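Local coordinates for probable Rab-related GTPase (Acanthamoeba polyphaga mimivirus, PDB 5XC5), which binds GTP and magnesium as a small GTPase of the Rab family, probably hydrolyses the nucleotide and may take part in protein transport, at residues A[8-16]-A[93-104]; A[78-88]-A[110-121]. The protein carries 1 engineered substitution. All coordinates share one frame; numbering follows the deposited sequence. Where two conformers were deposited one is given.

Contact 1. Residues A[8-16]-A[93-104]. With GTP (guanosine-5'-triphosphate), chain B.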
loop_
_atom_site.group_PDB
_atom_site.type_symbol
_atom_site.label_atom_id
_atom_site.label_comp_id
_atom_site.label_asym_id
_atom_site.label_seq_id
_atom_site.Cartn_x
_atom_site.Cartn_y
_atom_site.Cartn_z
ATOM N N ILE A 8 5.056 -7.581 4.478
ATOM C CA ILE A 8 4.561 -6.429 3.735
ATOM C C ILE A 8 3.419 -5.834 4.541
ATOM O O ILE A 8 2.504 -6.561 4.945
ATOM C CB ILE A 8 4.028 -6.838 2.345
ATOM C CG1 ILE A 8 4.978 -7.799 1.623
ATOM C CG2 ILE A 8 3.674 -5.596 1.500
ATOM C CD1 ILE A 8 6.322 -7.223 1.315
ATOM N N ILE A 9 3.451 -4.519 4.762
ATOM C CA ILE A 9 2.329 -3.840 5.408
ATOM C C ILE A 9 1.705 -2.832 4.450
ATOM O O ILE A 9 2.391 -2.226 3.618
ATOM C CB ILE A 9 2.703 -3.156 6.742
ATOM C CG1 ILE A 9 3.702 -2.017 6.519
ATOM C CG2 ILE A 9 3.193 -4.177 7.764
ATOM C CD1 ILE A 9 3.998 -1.224 7.777
ATOM N N LEU A 10 0.394 -2.639 4.588
ATOM C CA LEU A 10 -0.322 -1.562 3.914
ATOM C C LEU A 10 -0.710 -0.541 4.966
ATOM O O LEU A 10 -1.366 -0.888 5.960
ATOM C CB LEU A 10 -1.587 -2.055 3.211
ATOM C CG LEU A 10 -1.350 -2.941 1.999
ATOM C CD1 LEU A 10 -1.254 -4.384 2.435
ATOM C CD2 LEU A 10 -2.462 -2.726 0.955
ATOM N N ILE A 11 -0.297 0.710 4.750
ATOM C CA ILE A 11 -0.641 1.820 5.627
ATOM C C ILE A 11 -1.162 2.973 4.777
ATOM O O ILE A 11 -0.916 3.040 3.571
ATOM C CB ILE A 11 0.539 2.273 6.511
ATOM C CG1 ILE A 11 1.653 2.871 5.652
ATOM C CG2 ILE A 11 1.092 1.101 7.324
ATOM C CD1 ILE A 11 2.912 3.285 6.452
ATOM N N GLY A 12 -1.907 3.861 5.409
ATOM C CA GLY A 12 -2.542 4.972 4.725
ATOM C C GLY A 12 -3.823 5.345 5.436
ATOM O O GLY A 12 -4.336 4.613 6.276
ATOM N N SER A 13 -4.331 6.532 5.105
ATOM C CA SER A 13 -5.447 7.077 5.858
ATOM C C SER A 13 -6.729 6.298 5.576
ATOM O O SER A 13 -6.812 5.494 4.649
ATOM C CB SER A 13 -5.595 8.560 5.558
ATOM O OG SER A 13 -4.436 9.205 6.058
ATOM N N SER A 14 -7.734 6.520 6.418
ATOM C CA SER A 14 -8.945 5.716 6.325
ATOM C C SER A 14 -9.687 5.991 5.021
ATOM O O SER A 14 -9.777 7.135 4.568
ATOM C CB SER A 14 -9.865 5.999 7.511
ATOM O OG SER A 14 -11.064 5.249 7.395
ATOM N N GLY A 15 -10.189 4.926 4.404
ATOM C CA GLY A 15 -11.023 5.042 3.232
ATOM C C GLY A 15 -10.294 5.045 1.910
ATOM O O GLY A 15 -10.953 5.092 0.869
ATOM N N VAL A 16 -8.960 4.966 1.913
ATOM C CA VAL A 16 -8.197 5.091 0.669
ATOM C C VAL A 16 -8.239 3.832 -0.185
ATOM O O VAL A 16 -7.862 3.894 -1.366
ATOM C CB VAL A 16 -6.743 5.538 0.909
ATOM C CG1 VAL A 16 -6.698 6.896 1.604
ATOM C CG2 VAL A 16 -5.976 4.500 1.711
ATOM N N SER A 93 -5.581 12.817 2.351
ATOM C CA SER A 93 -4.961 11.495 2.342
ATOM C C SER A 93 -3.601 11.529 1.654
ATOM O O SER A 93 -2.670 10.816 2.063
ATOM C CB SER A 93 -5.902 10.446 1.728
ATOM O OG SER A 93 -5.881 10.432 0.309
ATOM N N PHE A 94 -3.461 12.360 0.618
ATOM C CA PHE A 94 -2.154 12.533 -0.010
ATOM C C PHE A 94 -1.187 13.270 0.913
ATOM O O PHE A 94 -0.035 12.857 1.075
ATOM C CB PHE A 94 -2.272 13.248 -1.356
ATOM C CG PHE A 94 -0.947 13.561 -1.967
ATOM C CD1 PHE A 94 -0.164 12.552 -2.511
ATOM C CD2 PHE A 94 -0.466 14.860 -1.970
ATOM C CE1 PHE A 94 1.076 12.831 -3.051
ATOM C CE2 PHE A 94 0.773 15.152 -2.520
ATOM C CZ PHE A 94 1.545 14.141 -3.060
ATOM N N ASP A 95 -1.628 14.372 1.525
ATOM C CA ASP A 95 -0.745 15.066 2.453
ATOM C C ASP A 95 -0.308 14.151 3.594
ATOM O O ASP A 95 0.829 14.253 4.073
ATOM C CB ASP A 95 -1.409 16.344 2.981
ATOM C CG ASP A 95 -1.717 17.352 1.880
ATOM O OD1 ASP A 95 -1.013 17.376 0.849
ATOM O OD2 ASP A 95 -2.669 18.144 2.053
ATOM N N ASP A 96 -1.179 13.222 4.008
ATOM C CA ASP A 96 -0.858 12.270 5.066
ATOM C C ASP A 96 0.270 11.307 4.689
ATOM O O ASP A 96 0.912 10.757 5.589
ATOM C CB ASP A 96 -2.094 11.438 5.428
ATOM C CG ASP A 96 -3.187 12.246 6.101
ATOM O OD1 ASP A 96 -2.925 13.373 6.582
ATOM O OD2 ASP A 96 -4.324 11.731 6.166
ATOM N N VAL A 97 0.513 11.073 3.389
ATOM C CA VAL A 97 1.532 10.105 2.974
ATOM C C VAL A 97 2.887 10.446 3.583
ATOM O O VAL A 97 3.614 9.555 4.046
ATOM C CB VAL A 97 1.608 10.004 1.437
ATOM C CG1 VAL A 97 2.826 9.184 1.002
ATOM C CG2 VAL A 97 0.345 9.387 0.864
ATOM N N TYR A 98 3.251 11.736 3.595
ATOM C CA TYR A 98 4.526 12.117 4.189
ATOM C C TYR A 98 4.644 11.604 5.613
ATOM O O TYR A 98 5.696 11.093 6.011
ATOM C CB TYR A 98 4.738 13.636 4.192
ATOM C CG TYR A 98 6.138 13.978 4.695
ATOM C CD1 TYR A 98 6.414 14.097 6.060
ATOM C CD2 TYR A 98 7.191 14.119 3.809
ATOM C CE1 TYR A 98 7.705 14.370 6.514
ATOM C CE2 TYR A 98 8.472 14.406 4.247
ATOM C CZ TYR A 98 8.727 14.531 5.591
ATOM O OH TYR A 98 10.014 14.810 6.000
ATOM N N TYR A 99 3.578 11.750 6.399
ATOM C CA TYR A 99 3.648 11.410 7.814
ATOM C C TYR A 99 3.588 9.914 8.043
ATOM O O TYR A 99 4.214 9.407 8.982
ATOM C CB TYR A 99 2.578 12.174 8.593
ATOM C CG TYR A 99 2.687 13.659 8.331
ATOM C CD1 TYR A 99 3.658 14.427 8.967
ATOM C CD2 TYR A 99 1.855 14.283 7.405
ATOM C CE1 TYR A 99 3.772 15.789 8.712
ATOM C CE2 TYR A 99 1.961 15.640 7.147
ATOM C CZ TYR A 99 2.920 16.385 7.799
ATOM O OH TYR A 99 3.029 17.735 7.540
ATOM N N TRP A 100 2.891 9.184 7.173
ATOM C CA TRP A 100 2.921 7.727 7.248
ATOM C C TRP A 100 4.336 7.203 7.041
ATOM O O TRP A 100 4.808 6.335 7.788
ATOM C CB TRP A 100 1.981 7.129 6.199
ATOM C CG TRP A 100 0.535 7.198 6.571
ATOM C CD1 TRP A 100 -0.432 7.909 5.943
ATOM C CD2 TRP A 100 -0.100 6.503 7.644
ATOM N NE1 TRP A 100 -1.640 7.717 6.566
ATOM C CE2 TRP A 100 -1.467 6.854 7.610
ATOM C CE3 TRP A 100 0.353 5.624 8.633
ATOM C CZ2 TRP A 100 -2.387 6.356 8.527
ATOM C CZ3 TRP A 100 -0.561 5.124 9.541
ATOM C CH2 TRP A 100 -1.919 5.489 9.476
ATOM N N ILE A 101 5.024 7.716 6.013
ATOM C CA ILE A 101 6.385 7.269 5.725
ATOM C C ILE A 101 7.327 7.694 6.842
ATOM O O ILE A 101 8.175 6.911 7.289
ATOM C CB ILE A 101 6.829 7.795 4.350
ATOM C CG1 ILE A 101 6.032 7.114 3.235
ATOM C CG2 ILE A 101 8.312 7.576 4.139
ATOM C CD1 ILE A 101 6.339 7.672 1.851
ATOM N N ASN A 102 7.165 8.922 7.329
ATOM C CA ASN A 102 7.995 9.405 8.427
ATOM C C ASN A 102 7.839 8.523 9.656
ATOM O O ASN A 102 8.829 8.143 10.290
ATOM C CB ASN A 102 7.614 10.843 8.761
ATOM C CG ASN A 102 8.338 11.359 9.978
ATOM O OD1 ASN A 102 9.522 11.693 9.907
ATOM N ND2 ASN A 102 7.636 11.421 11.109
ATOM N N ASP A 103 6.598 8.168 9.993
ATOM C CA ASP A 103 6.340 7.359 11.178
ATOM C C ASP A 103 6.873 5.945 11.015
ATOM O O ASP A 103 7.439 5.376 11.955
ATOM C CB ASP A 103 4.840 7.332 11.450
ATOM C CG ASP A 103 4.343 8.626 12.036
ATOM O OD1 ASP A 103 5.168 9.553 12.193
ATOM O OD2 ASP A 103 3.135 8.721 12.333
ATOM N N LEU A 104 6.667 5.343 9.843
ATOM C CA LEU A 104 7.253 4.037 9.581
ATOM C C LEU A 104 8.759 4.071 9.810
ATOM O O LEU A 104 9.319 3.176 10.449
ATOM C CB LEU A 104 6.932 3.605 8.145
ATOM C CG LEU A 104 7.659 2.369 7.613
ATOM C CD1 LEU A 104 7.260 1.116 8.361
ATOM C CD2 LEU A 104 7.380 2.213 6.123
HETATM P PG GTP B . -9.579 1.787 6.585
HETATM O O1G GTP B . -9.557 0.303 6.895
HETATM O O2G GTP B . -10.698 2.494 7.292
HETATM O O3G GTP B . -8.240 2.449 6.827
HETATM O O3B GTP B . -9.949 2.025 5.003
HETATM P PB GTP B . -9.304 1.272 3.719
HETATM O O1B GTP B . -9.028 -0.187 4.028
HETATM O O2B GTP B . -8.109 2.038 3.225
HETATM O O3A GTP B . -10.403 1.466 2.550
HETATM P PA GTP B . -11.488 0.356 2.067
HETATM O O1A GTP B . -10.800 -0.755 1.266
HETATM O O2A GTP B . -12.356 -0.092 3.261
HETATM O "O5'" GTP B . -12.344 1.241 1.006
HETATM C "C5'" GTP B . -13.090 2.366 1.421
HETATM C "C4'" GTP B . -14.176 2.664 0.388
HETATM O "O4'" GTP B . -13.530 3.070 -0.810
HETATM C "C3'" GTP B . -15.038 1.464 0.043
HETATM O "O3'" GTP B . -16.386 1.875 -0.141
HETATM C "C2'" GTP B . -14.474 0.992 -1.279
HETATM O "O2'" GTP B . -15.431 0.337 -2.080
HETATM C "C1'" GTP B . -13.988 2.287 -1.897
HETATM N N9 GTP B . -12.870 2.004 -2.808
HETATM C C8 GTP B . -11.774 1.216 -2.572
HETATM N N7 GTP B . -10.979 1.229 -3.662
HETATM C C5 GTP B . -11.566 2.019 -4.597
HETATM C C6 GTP B . -11.199 2.388 -5.887
HETATM O O6 GTP B . -10.157 2.002 -6.446
HETATM N N1 GTP B . -12.056 3.221 -6.566
HETATM C C2 GTP B . -13.224 3.699 -6.011
HETATM N N2 GTP B . -13.989 4.505 -6.737
HETATM N N3 GTP B . -13.594 3.348 -4.733
HETATM C C4 GTP B . -12.758 2.512 -4.063
HETATM O O HOH W 1 -2.982 8.073 3.052
#
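Ile-11 and Trp-100 overlap flank to flank at the apolar centre, their side chains running opposite ways, with Ile-11 CD1 4.0 Å from Trp-100 CB. The same methyl also reaches the CB of Leu-104, while further back along strand 8-12 Ile-9 CD1 meets Leu-104 CD1 at 4.1 Å. In both isoleucines CG1 sits between the backbone N and the carbonyl carbon (chi1 near 65°), and an extended chi2 carries CD1 to helix 93-104. Next comes the indole of Trp-100, laid over the backbone of Gly-12: Gly-12 CA is 3.7 Å from the centroid of the five-membered ring and 22° off its normal, a CH-pi contact. With this backbone a CB at Gly-12 would run into the carbonyl O of Ile-11. At the NE1 corner of the indole the contact turns polar. Trp-100 NE1 donates a nearly straight bond (170°) to Ser-13 OG at 3.2 Å, with the oxygen almost in the ring plane. Ser-13 OG in turn gives its proton to Asp-96 OD2 at 2.5 Å, on the anti side and somewhat out of the carboxylate plane, so two bonds grip this hydroxyl and fix its rotation. A water bridges Ser-13 N and Ser-93 O, and Val-16 CG1 packs on Ser-93 CB at 3.6 Å. On the nucleotide side Ser-14 OG bonds GTP O2G and Gly-15 N donates to GTP O3B at 3.0 Å. A loop leaving a strand and wrapping phosphates is the P-loop (Walker A) of small GTPases, with helix 91-107 attached through Gly-12, Ser-13 and Val-16.

Contact 2. Residues A[78-88]-A[110-121]. With GTP (guanosine-5'-triphosphate), chain B.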
loop_
_atom_site.group_PDB
_atom_site.type_symbol
_atom_site.label_atom_id
_atom_site.label_comp_id
_atom_site.label_asym_id
_atom_site.label_seq_id
_atom_site.Cartn_x
_atom_site.Cartn_y
_atom_site.Cartn_z
ATOM N N ASN A 78 10.041 -4.636 11.655
ATOM C CA ASN A 78 10.461 -5.779 10.849
ATOM C C ASN A 78 9.792 -5.842 9.484
ATOM O O ASN A 78 9.846 -6.886 8.823
ATOM C CB ASN A 78 10.313 -7.116 11.587
ATOM C CG ASN A 78 11.184 -7.192 12.816
ATOM O OD1 ASN A 78 12.340 -6.767 12.794
ATOM N ND2 ASN A 78 10.636 -7.724 13.901
ATOM N N SER A 79 9.161 -4.759 9.035
ATOM C CA SER A 79 8.583 -4.749 7.700
ATOM C C SER A 79 9.699 -4.718 6.669
ATOM O O SER A 79 10.663 -3.958 6.810
ATOM C CB SER A 79 7.703 -3.516 7.532
ATOM O OG SER A 79 6.566 -3.604 8.367
ATOM N N LEU A 80 9.579 -5.547 5.633
ATOM C CA LEU A 80 10.500 -5.500 4.508
ATOM C C LEU A 80 9.974 -4.671 3.345
ATOM O O LEU A 80 10.759 -4.030 2.644
ATOM C CB LEU A 80 10.820 -6.922 4.024
ATOM C CG LEU A 80 11.465 -7.818 5.090
ATOM C CD1 LEU A 80 11.799 -9.199 4.522
ATOM C CD2 LEU A 80 12.702 -7.165 5.673
ATOM N N GLY A 81 8.664 -4.654 3.139
ATOM C CA GLY A 81 8.068 -3.810 2.124
ATOM C C GLY A 81 6.856 -3.109 2.705
ATOM O O GLY A 81 6.216 -3.598 3.634
ATOM N N CYS A 82 6.550 -1.952 2.142
ATOM C CA CYS A 82 5.397 -1.193 2.602
ATOM C C CYS A 82 4.703 -0.562 1.410
ATOM O O CYS A 82 5.351 0.080 0.575
ATOM C CB CYS A 82 5.826 -0.099 3.594
ATOM S SG CYS A 82 4.484 0.983 4.162
ATOM N N LEU A 83 3.384 -0.728 1.355
ATOM C CA LEU A 83 2.530 0.009 0.439
ATOM C C LEU A 83 1.895 1.146 1.230
ATOM O O LEU A 83 1.218 0.898 2.236
ATOM C CB LEU A 83 1.445 -0.924 -0.094
ATOM C CG LEU A 83 1.926 -2.143 -0.903
ATOM C CD1 LEU A 83 0.777 -3.084 -1.178
ATOM C CD2 LEU A 83 2.539 -1.712 -2.223
ATOM N N VAL A 84 2.123 2.388 0.795
ATOM C CA VAL A 84 1.490 3.553 1.411
ATOM C C VAL A 84 0.433 4.063 0.441
ATOM O O VAL A 84 0.761 4.606 -0.618
ATOM C CB VAL A 84 2.504 4.653 1.746
ATOM C CG1 VAL A 84 1.819 5.778 2.524
ATOM C CG2 VAL A 84 3.653 4.080 2.564
ATOM N N VAL A 85 -0.840 3.893 0.800
ATOM C CA VAL A 85 -1.952 4.118 -0.114
ATOM C C VAL A 85 -2.605 5.461 0.181
ATOM O O VAL A 85 -2.752 5.852 1.346
ATOM C CB VAL A 85 -2.959 2.959 0.007
ATOM C CG1 VAL A 85 -4.040 3.071 -1.053
ATOM C CG2 VAL A 85 -2.235 1.614 -0.099
ATOM N N PHE A 86 -2.993 6.171 -0.880
ATOM C CA PHE A 86 -3.843 7.351 -0.743
ATOM C C PHE A 86 -4.880 7.357 -1.862
ATOM O O PHE A 86 -4.813 6.578 -2.813
ATOM C CB PHE A 86 -3.028 8.653 -0.691
ATOM C CG PHE A 86 -2.495 9.089 -2.031
ATOM C CD1 PHE A 86 -1.276 8.607 -2.492
ATOM C CD2 PHE A 86 -3.199 10.000 -2.818
ATOM C CE1 PHE A 86 -0.771 9.008 -3.708
ATOM C CE2 PHE A 86 -2.694 10.397 -4.050
ATOM C CZ PHE A 86 -1.481 9.885 -4.494
ATOM N N ASP A 87 -5.844 8.263 -1.740
ATOM C CA ASP A 87 -6.970 8.387 -2.670
ATOM C C ASP A 87 -6.730 9.660 -3.472
ATOM O O ASP A 87 -6.560 10.732 -2.885
ATOM C CB ASP A 87 -8.241 8.480 -1.812
ATOM C CG ASP A 87 -9.520 8.832 -2.572
ATOM O OD1 ASP A 87 -9.499 9.271 -3.738
ATOM O OD2 ASP A 87 -10.585 8.689 -1.923
ATOM N N VAL A 88 -6.697 9.536 -4.804
ATOM C CA VAL A 88 -6.363 10.679 -5.659
ATOM C C VAL A 88 -7.348 11.835 -5.530
ATOM O O VAL A 88 -7.003 12.966 -5.892
ATOM C CB VAL A 88 -6.163 10.287 -7.140
ATOM C CG1 VAL A 88 -4.938 9.401 -7.306
ATOM C CG2 VAL A 88 -7.412 9.612 -7.688
ATOM N N THR A 110 14.170 -1.609 8.760
ATOM C CA THR A 110 14.364 -2.789 7.927
ATOM C C THR A 110 13.678 -2.703 6.568
ATOM O O THR A 110 13.863 -3.604 5.745
ATOM C CB THR A 110 13.873 -4.042 8.661
ATOM O OG1 THR A 110 12.487 -3.897 8.998
ATOM C CG2 THR A 110 14.670 -4.254 9.935
ATOM N N THR A 111 12.890 -1.667 6.307
ATOM C CA THR A 111 12.142 -1.629 5.059
ATOM C C THR A 111 13.106 -1.469 3.891
ATOM O O THR A 111 14.006 -0.627 3.927
ATOM C CB THR A 111 11.128 -0.488 5.084
ATOM O OG1 THR A 111 10.429 -0.505 6.334
ATOM C CG2 THR A 111 10.108 -0.653 3.966
ATOM N N TYR A 112 12.928 -2.295 2.866
ATOM C CA TYR A 112 13.746 -2.237 1.666
ATOM C C TYR A 112 13.092 -1.451 0.540
ATOM O O TYR A 112 13.794 -0.875 -0.294
ATOM C CB TYR A 112 14.006 -3.661 1.176
ATOM C CG TYR A 112 14.871 -3.760 -0.046
ATOM C CD1 TYR A 112 16.240 -3.538 0.037
ATOM C CD2 TYR A 112 14.332 -4.109 -1.280
ATOM C CE1 TYR A 112 17.048 -3.640 -1.080
ATOM C CE2 TYR A 112 15.130 -4.211 -2.404
ATOM C CZ TYR A 112 16.492 -3.977 -2.293
ATOM O OH TYR A 112 17.309 -4.082 -3.398
ATOM N N TYR A 113 11.764 -1.414 0.501
ATOM C CA TYR A 113 11.052 -0.801 -0.611
ATOM C C TYR A 113 9.746 -0.246 -0.075
ATOM O O TYR A 113 8.950 -0.988 0.524
ATOM C CB TYR A 113 10.774 -1.848 -1.690
ATOM C CG TYR A 113 10.095 -1.356 -2.958
ATOM C CD1 TYR A 113 10.622 -0.305 -3.712
ATOM C CD2 TYR A 113 8.956 -1.996 -3.430
ATOM C CE1 TYR A 113 10.005 0.103 -4.902
ATOM C CE2 TYR A 113 8.341 -1.603 -4.600
ATOM C CZ TYR A 113 8.860 -0.562 -5.336
ATOM O OH TYR A 113 8.210 -0.200 -6.497
ATOM N N ILE A 114 9.541 1.051 -0.284
ATOM C CA ILE A 114 8.295 1.735 0.040
ATOM C C ILE A 114 7.681 2.161 -1.283
ATOM O O ILE A 114 8.335 2.846 -2.077
ATOM C CB ILE A 114 8.534 2.957 0.936
ATOM C CG1 ILE A 114 9.140 2.525 2.268
ATOM C CG2 ILE A 114 7.237 3.691 1.152
ATOM C CD1 ILE A 114 9.389 3.696 3.220
ATOM N N LEU A 115 6.442 1.731 -1.529
ATOM C CA LEU A 115 5.723 2.018 -2.765
ATOM C C LEU A 115 4.458 2.792 -2.421
ATOM O O LEU A 115 3.590 2.281 -1.708
ATOM C CB LEU A 115 5.389 0.715 -3.492
ATOM C CG LEU A 115 4.555 0.838 -4.769
ATOM C CD1 LEU A 115 5.211 1.769 -5.774
ATOM C CD2 LEU A 115 4.346 -0.553 -5.363
ATOM N N VAL A 116 4.384 4.038 -2.893
ATOM C CA VAL A 116 3.198 4.875 -2.722
ATOM C C VAL A 116 2.190 4.500 -3.800
ATOM O O VAL A 116 2.515 4.493 -4.991
ATOM C CB VAL A 116 3.579 6.361 -2.823
ATOM C CG1 VAL A 116 2.325 7.240 -2.852
ATOM C CG2 VAL A 116 4.508 6.757 -1.671
ATOM N N VAL A 117 0.963 4.197 -3.386
ATOM C CA VAL A 117 -0.090 3.774 -4.300
ATOM C C VAL A 117 -1.102 4.902 -4.400
ATOM O O VAL A 117 -1.806 5.205 -3.428
ATOM C CB VAL A 117 -0.779 2.483 -3.838
ATOM C CG1 VAL A 117 -1.887 2.072 -4.817
ATOM C CG2 VAL A 117 0.250 1.370 -3.666
ATOM N N ALA A 118 -1.188 5.507 -5.581
ATOM C CA ALA A 118 -2.200 6.513 -5.883
ATOM C C ALA A 118 -3.437 5.752 -6.346
ATOM O O ALA A 118 -3.507 5.289 -7.491
ATOM C CB ALA A 118 -1.675 7.451 -6.967
ATOM N N ASN A 119 -4.401 5.589 -5.445
ATOM C CA ASN A 119 -5.543 4.718 -5.666
ATOM C C ASN A 119 -6.777 5.513 -6.081
ATOM O O ASN A 119 -6.854 6.740 -5.943
ATOM C CB ASN A 119 -5.846 3.898 -4.407
ATOM C CG ASN A 119 -6.648 2.645 -4.697
ATOM O OD1 ASN A 119 -6.556 2.078 -5.774
ATOM N ND2 ASN A 119 -7.440 2.203 -3.728
ATOM N N LYS A 120 -7.759 4.765 -6.587
ATOM C CA LYS A 120 -9.055 5.268 -7.059
ATOM C C LYS A 120 -8.952 6.001 -8.392
ATOM O O LYS A 120 -9.750 6.899 -8.681
ATOM C CB LYS A 120 -9.838 6.073 -6.011
ATOM C CG LYS A 120 -9.881 5.391 -4.652
ATOM C CD LYS A 120 -11.008 5.918 -3.806
ATOM C CE LYS A 120 -10.971 5.325 -2.390
ATOM N NZ LYS A 120 -12.103 5.866 -1.552
ATOM N N ILE A 121 -7.988 5.603 -9.228
ATOM C CA ILE A 121 -7.805 6.255 -10.524
ATOM C C ILE A 121 -9.005 6.104 -11.449
ATOM O O ILE A 121 -9.083 6.812 -12.455
ATOM C CB ILE A 121 -6.494 5.796 -11.204
ATOM C CG1 ILE A 121 -6.585 4.322 -11.627
ATOM C CG2 ILE A 121 -5.308 6.089 -10.308
ATOM C CD1 ILE A 121 -5.296 3.764 -12.236
HETATM P PG GTP B . -9.579 1.787 6.585
HETATM O O1G GTP B . -9.557 0.303 6.895
HETATM O O2G GTP B . -10.698 2.494 7.292
HETATM O O3G GTP B . -8.240 2.449 6.827
HETATM O O3B GTP B . -9.949 2.025 5.003
HETATM P PB GTP B . -9.304 1.272 3.719
HETATM O O1B GTP B . -9.028 -0.187 4.028
HETATM O O2B GTP B . -8.109 2.038 3.225
HETATM O O3A GTP B . -10.403 1.466 2.550
HETATM P PA GTP B . -11.488 0.356 2.067
HETATM O O1A GTP B . -10.800 -0.755 1.266
HETATM O O2A GTP B . -12.356 -0.092 3.261
HETATM O "O5'" GTP B . -12.344 1.241 1.006
HETATM C "C5'" GTP B . -13.090 2.366 1.421
HETATM C "C4'" GTP B . -14.176 2.664 0.388
HETATM O "O4'" GTP B . -13.530 3.070 -0.810
HETATM C "C3'" GTP B . -15.038 1.464 0.043
HETATM O "O3'" GTP B . -16.386 1.875 -0.141
HETATM C "C2'" GTP B . -14.474 0.992 -1.279
HETATM O "O2'" GTP B . -15.431 0.337 -2.080
HETATM C "C1'" GTP B . -13.988 2.287 -1.897
HETATM N N9 GTP B . -12.870 2.004 -2.808
HETATM C C8 GTP B . -11.774 1.216 -2.572
HETATM N N7 GTP B . -10.979 1.229 -3.662
HETATM C C5 GTP B . -11.566 2.019 -4.597
HETATM C C6 GTP B . -11.199 2.388 -5.887
HETATM O O6 GTP B . -10.157 2.002 -6.446
HETATM N N1 GTP B . -12.056 3.221 -6.566
HETATM C C2 GTP B . -13.224 3.699 -6.011
HETATM N N2 GTP B . -13.989 4.505 -6.737
HETATM N N3 GTP B . -13.594 3.348 -4.733
HETATM C C4 GTP B . -12.758 2.512 -4.063
#
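Three oxygens hold Lys-120 NZ: it donates to GTP O4' at 3.2 Å, bonds Gly-15 O of the phosphate loop and makes a salt bridge, weak as a hydrogen bond, with Asp-87 OD2 at 3.2 Å. Extended beyond CG, its chain lies along the guanine, with Lys-120 CG 3.5 Å from GTP C6, and across the Asp-87 carboxylate, whose OD1 Thr-89 engages. Asn-119 ND2 ties the end of strand 113-119 to Val-16 O of the phosphate loop and to Ser-151 OG, which itself bonds GTP. Parallel strands 81-87 and 113-119 (24° between axes) belong to a beta-alpha-beta unit through helix 91-107, and the Asn-Lys-Ile-Asp run beginning on the last strand residue, Asn-119, corresponds to the NKxD motif of small GTPases. Backbone donors come by turns from the two segments, Tyr-112 N to Leu-80 O at one end, Val-88 N to Asn-119 O at the other. Phe-86 sets a ring face over Ala-118 CA, 4.0 Å from the centroid, and its edge against Val-116 CG1. On the other sheet face Leu-83 CD2 lies alongside Leu-115 CD2 at 3.8 Å. At the far end Thr-110 OG1 donates to Ser-79 O at 2.8 Å from above the carbonyl plane.

Overall arrangement
Both contacts are buried and meet on one sheet: strand 6-12 of contact 1 neighbours strand 81-87 of contact 2, joined by Ile-9 O to Leu-83 N at 2.9 Å. Helix 91-107, half of contact 1, is the crossover between the two strands of contact 2, so the segments alternate along the chain. The first contact sets a helix against a strand through side chains and a small polar cluster, burying 394 Å²; the second joins parallel strands mainly by backbone bonds and buries 984 Å², with exposed residues around its Thr-110 end. At the nucleotide their roles divide, phosphates for 8-16 and base and ribose for 110-121.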